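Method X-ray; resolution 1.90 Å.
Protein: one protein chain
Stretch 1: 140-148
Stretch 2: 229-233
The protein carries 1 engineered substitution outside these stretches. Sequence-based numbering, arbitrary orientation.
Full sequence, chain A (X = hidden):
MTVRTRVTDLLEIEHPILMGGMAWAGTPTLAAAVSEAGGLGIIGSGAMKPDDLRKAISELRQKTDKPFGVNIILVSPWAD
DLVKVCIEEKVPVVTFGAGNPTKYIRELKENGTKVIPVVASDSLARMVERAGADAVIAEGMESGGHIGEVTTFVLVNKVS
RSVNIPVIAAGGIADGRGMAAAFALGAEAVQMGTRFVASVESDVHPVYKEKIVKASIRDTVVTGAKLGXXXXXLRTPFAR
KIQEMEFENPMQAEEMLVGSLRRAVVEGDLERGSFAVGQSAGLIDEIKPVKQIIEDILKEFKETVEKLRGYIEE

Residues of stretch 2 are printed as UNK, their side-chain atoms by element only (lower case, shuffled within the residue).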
ATOM      1  N   GLY A 140       4.024  -3.575   5.834  1.00 17.39           N
ATOM      2  CA  GLY A 140       2.613  -3.456   5.524  1.00 15.18           C
ATOM      3  C   GLY A 140       1.920  -4.804   5.439  1.00 17.37           C
ATOM      4  O   GLY A 140       2.531  -5.851   5.186  1.00 15.17           O
ATOM      5  N   MET A 141       0.602  -4.769   5.662  1.00 15.35           N
ATOM      6  CA  MET A 141      -0.214  -5.980   5.743  1.00 17.83           C
ATOM      7  C   MET A 141      -0.414  -6.683   4.402  1.00 16.89           C
ATOM      8  O   MET A 141      -1.044  -7.747   4.387  1.00 19.18           O
ATOM      9  CB  MET A 141      -1.575  -5.644   6.351  1.00 19.07           C
ATOM     10  CG  MET A 141      -2.318  -4.571   5.600  1.00 21.26           C
ATOM     11  SD  MET A 141      -3.489  -5.318   4.463  1.00 39.69           S
ATOM     12  CE  MET A 141      -4.720  -5.917   5.630  1.00 36.34           C
ATOM     13  N   GLU A 142       0.087  -6.146   3.286  1.00 12.88           N
ATOM     14  CA  GLU A 142       0.072  -6.924   2.051  1.00 16.35           C
ATOM     15  C   GLU A 142       1.137  -8.011   2.035  1.00 16.51           C
ATOM     16  O   GLU A 142       1.167  -8.814   1.097  1.00 17.90           O
ATOM     17  CB  GLU A 142       0.272  -6.032   0.817  1.00 16.34           C
ATOM     18  CG  GLU A 142       1.383  -4.978   0.944  1.00 14.94           C
ATOM     19  CD  GLU A 142       0.837  -3.635   1.414  1.00 18.62           C
ATOM     20  OE1 GLU A 142       0.438  -3.532   2.592  1.00 16.03           O
ATOM     21  OE2 GLU A 142       0.777  -2.694   0.594  1.00 17.77           O
ATOM     22  N   SER A 143       2.018  -8.046   3.026  1.00 15.47           N
ATOM     23  CA  SER A 143       3.035  -9.081   3.031  1.00 16.36           C
ATOM     24  C   SER A 143       2.408 -10.424   3.409  1.00 19.16           C
ATOM     25  O   SER A 143       1.263 -10.502   3.868  1.00 17.24           O
ATOM     26  CB  SER A 143       4.172  -8.707   3.979  1.00 19.19           C
ATOM     27  OG  SER A 143       3.700  -8.532   5.292  1.00 29.87           O
ATOM     28  N   GLY A 144       3.174 -11.504   3.181  1.00 25.03           N
ATOM     29  CA  GLY A 144       2.729 -12.826   3.563  1.00 24.59           C
ATOM     30  C   GLY A 144       2.997 -13.131   5.030  1.00 27.53           C
ATOM     31  O   GLY A 144       3.759 -12.447   5.717  1.00 25.17           O
ATOM     32  N   GLY A 145       2.341 -14.179   5.516  1.00 24.35           N
ATOM     33  CA  GLY A 145       2.545 -14.592   6.887  1.00 27.55           C
ATOM     34  C   GLY A 145       1.777 -13.705   7.845  1.00 28.23           C
ATOM     35  O   GLY A 145       0.815 -13.026   7.475  1.00 27.78           O
ATOM     36  N   HIS A 146       2.210 -13.712   9.101  1.00 31.15           N
ATOM     37  CA  HIS A 146       1.521 -12.913  10.106  1.00 28.71           C
ATOM     38  C   HIS A 146       1.676 -11.426   9.793  1.00 26.34           C
ATOM     39  O   HIS A 146       2.750 -10.963   9.403  1.00 24.62           O
ATOM     40  CB  HIS A 146       2.047 -13.250  11.502  1.00 39.02           C
ATOM     41  CG  HIS A 146       1.759 -14.661  11.924  1.00 43.52           C
ATOM     42  ND1 HIS A 146       2.732 -15.637  11.980  1.00 41.87           N
ATOM     43  CD2 HIS A 146       0.600 -15.265  12.284  1.00 43.52           C
ATOM     44  CE1 HIS A 146       2.188 -16.778  12.365  1.00 45.61           C
ATOM     45  NE2 HIS A 146       0.895 -16.580  12.557  1.00 46.36           N
ATOM     46  N   ILE A 147       0.583 -10.676   9.937  1.00 23.68           N
ATOM     47  CA  ILE A 147       0.524  -9.302   9.455  1.00 24.99           C
ATOM     48  C   ILE A 147      -0.140  -8.407  10.490  1.00 26.90           C
ATOM     49  O   ILE A 147      -0.886  -8.862  11.358  1.00 25.71           O
ATOM     50  CB  ILE A 147      -0.253  -9.194   8.127  1.00 22.04           C
ATOM     51  CG1 ILE A 147      -1.616  -9.876   8.273  1.00 26.88           C
ATOM     52  CG2 ILE A 147       0.562  -9.764   6.982  1.00 23.46           C
ATOM     53  CD1 ILE A 147      -2.624  -9.502   7.197  1.00 26.38           C
ATOM     54  N   GLY A 148       0.129  -7.111  10.365  1.00 25.79           N
ATOM     55  CA  GLY A 148      -0.588  -6.085  11.091  1.00 22.73           C
ATOM     56  C   GLY A 148      -1.829  -5.639  10.349  1.00 27.59           C
ATOM     57  O   GLY A 148      -2.426  -6.394   9.578  1.00 24.06           O
ATOM     58  N   UNK A 229      -4.912 -13.688  15.380  1.00 65.54           N
ATOM     59  CA  UNK A 229      -3.583 -13.441  14.833  1.00 65.05           C
ATOM     60  C   UNK A 229      -3.570 -13.645  13.320  1.00 55.10           C
ATOM     61  O   UNK A 229      -3.207 -14.721  12.841  1.00 52.15           O
ATOM     62  c   UNK A 229      -2.558 -14.356  15.495  1.00 76.98           C
ATOM     63  n   UNK A 229      -3.318 -15.271  18.968  1.00104.78           N
ATOM     64  c   UNK A 229      -3.339 -15.601  17.634  1.00 96.05           C
ATOM     65  n   UNK A 229      -2.459 -13.621  17.906  1.00 98.37           N
ATOM     66  c   UNK A 229      -2.795 -14.562  16.958  1.00 91.15           C
ATOM     67  c   UNK A 229      -2.782 -14.072  19.105  1.00103.19           C
ATOM     68  N   UNK A 230      -3.944 -12.606  12.574  1.00 46.06           N
ATOM     69  CA  UNK A 230      -4.123 -12.759  11.125  1.00 42.62           C
ATOM     70  C   UNK A 230      -2.819 -13.111  10.421  1.00 37.69           C
ATOM     71  O   UNK A 230      -1.731 -12.715  10.844  1.00 31.56           O
ATOM     72  c   UNK A 230      -4.090 -11.205  13.005  1.00 44.54           C
ATOM     73  c   UNK A 230      -4.070 -10.445  11.708  1.00 40.54           C
ATOM     74  c   UNK A 230      -4.638 -11.384  10.687  1.00 42.75           C
ATOM     75  N   UNK A 231      -2.943 -13.871   9.332  1.00 33.97           N
ATOM     76  CA  UNK A 231      -1.799 -14.256   8.520  1.00 31.33           C
ATOM     77  C   UNK A 231      -2.243 -14.381   7.070  1.00 30.26           C
ATOM     78  O   UNK A 231      -3.318 -14.915   6.792  1.00 32.06           O
ATOM     79  c   UNK A 231      -1.182 -15.571   9.003  1.00 31.54           C
ATOM     80  N   UNK A 232      -1.418 -13.883   6.153  1.00 24.90           N
ATOM     81  CA  UNK A 232      -1.746 -13.887   4.733  1.00 26.03           C
ATOM     82  C   UNK A 232      -1.113 -15.102   4.069  1.00 25.61           C
ATOM     83  O   UNK A 232       0.106 -15.295   4.146  1.00 24.18           O
ATOM     84  c   UNK A 232      -1.275 -12.611   4.040  1.00 27.75           C
ATOM     85  n   UNK A 232      -3.837 -10.248   1.481  1.00 23.29           N
ATOM     86  c   UNK A 232      -3.084  -9.663   2.404  1.00 24.99           C
ATOM     87  c   UNK A 232      -1.623 -12.567   2.548  1.00 23.05           C
ATOM     88  n   UNK A 232      -1.855 -10.111   2.639  1.00 17.69           N
ATOM     89  n   UNK A 232      -3.563  -8.634   3.104  1.00 19.96           N
ATOM     90  c   UNK A 232      -1.240 -11.235   1.931  1.00 22.42           C
ATOM     91  N   UNK A 233      -1.944 -15.912   3.410  1.00 25.80           N
ATOM     92  CA  UNK A 233      -1.487 -17.097   2.703  1.00 25.92           C
ATOM     93  C   UNK A 233      -2.201 -17.195   1.360  1.00 24.83           C
ATOM     94  O   UNK A 233      -3.243 -16.576   1.127  1.00 25.73           O
ATOM     95  c   UNK A 233      -3.191 -18.588   3.821  1.00 24.76           C
ATOM     96  c   UNK A 233      -1.713 -18.396   3.513  1.00 26.73           C
ATOM     97  c   UNK A 233      -0.880 -18.395   4.790  1.00 24.97           C
TER

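Position 229 opens the second stretch with six side-chain atoms: one carbon, then a five-membered ring of three carbons and two nitrogens. That composition belongs to histidine. The ring leads away from stretch 1 and is poorly ordered, so the backbone makes the approach: O of His 229 lies 3.9 Å from CD2 of His 146, at the edge of that ring and near its plane.

Position 230 carries three carbons that close a ring onto its own backbone N, which can only be proline. Its CB sits 4.2 Å from CG1 of Ile 147, an apolar touch. The residue has no amide hydrogen to offer, yet its carbonyl is well used: N of Ile 147 donates a hydrogen bond to O of Pro 230 at 3.2 Å, and CA of His 146 comes within 3.3 Å of the same O in a CA-H...O contact.

Position 231 has a single side-chain carbon, and so is alanine. Here the two strands come close, with CA of Ala 231 and CA of His 146 3.9 Å apart in a non-hydrogen-bonded antiparallel pair. Both side chains point to the same face of the sheet, and the small methyl meets the histidine ring obliquely, CB of Ala 231 lying 3.7 Å from CD2 of His 146. CA of Ala 231 also makes a CA-H...O contact with O of Gly 145 at 3.1 Å.

Position 232 bears three carbons in a row, a nitrogen, and then a carbon carrying two more nitrogens: a guanidinium on a long arm, hence arginine. Its backbone pairs with Gly 145 in both directions, N of Arg 232 to O of Gly 145 at 2.7 Å and N of Gly 145 to O of Arg 232 at 2.8 Å. The arm is t at chi1 and chi2 and turns to m at chi3, which brings both NE and NH2 of Arg 232 to O of Met 141, each a 3.0 Å hydrogen bond. That carbonyl lies near the plane of the guanidinium, at its edge, while SD of Met 141 is 3.6 Å from NH2 of Arg 232.

Position 233 shows one carbon carrying two others, a branched trio that identifies valine. Val 233 points away and makes no contact with stretch 1.

The contact joins a short antiparallel ladder to a side-chain clamp. Gly 145 has a positive phi, a conformation that favours glycine, and still pairs through both its N and its O. The turn from Gly 140 to Ser 143 is type I, fastened by N of Ser 143 to O of Gly 140 at 3.1 Å and by OG of Ser 143 to that same O at 2.9 Å. Within it, O of Met 141 serves as a forked acceptor for Arg 232, the residue most covered by stretch 1. The rule to read here is economical: backbone pairing sets the register, and one buried arginine ties the strand to the neighbouring turn.

Stretch 2 (229-233) HPARV
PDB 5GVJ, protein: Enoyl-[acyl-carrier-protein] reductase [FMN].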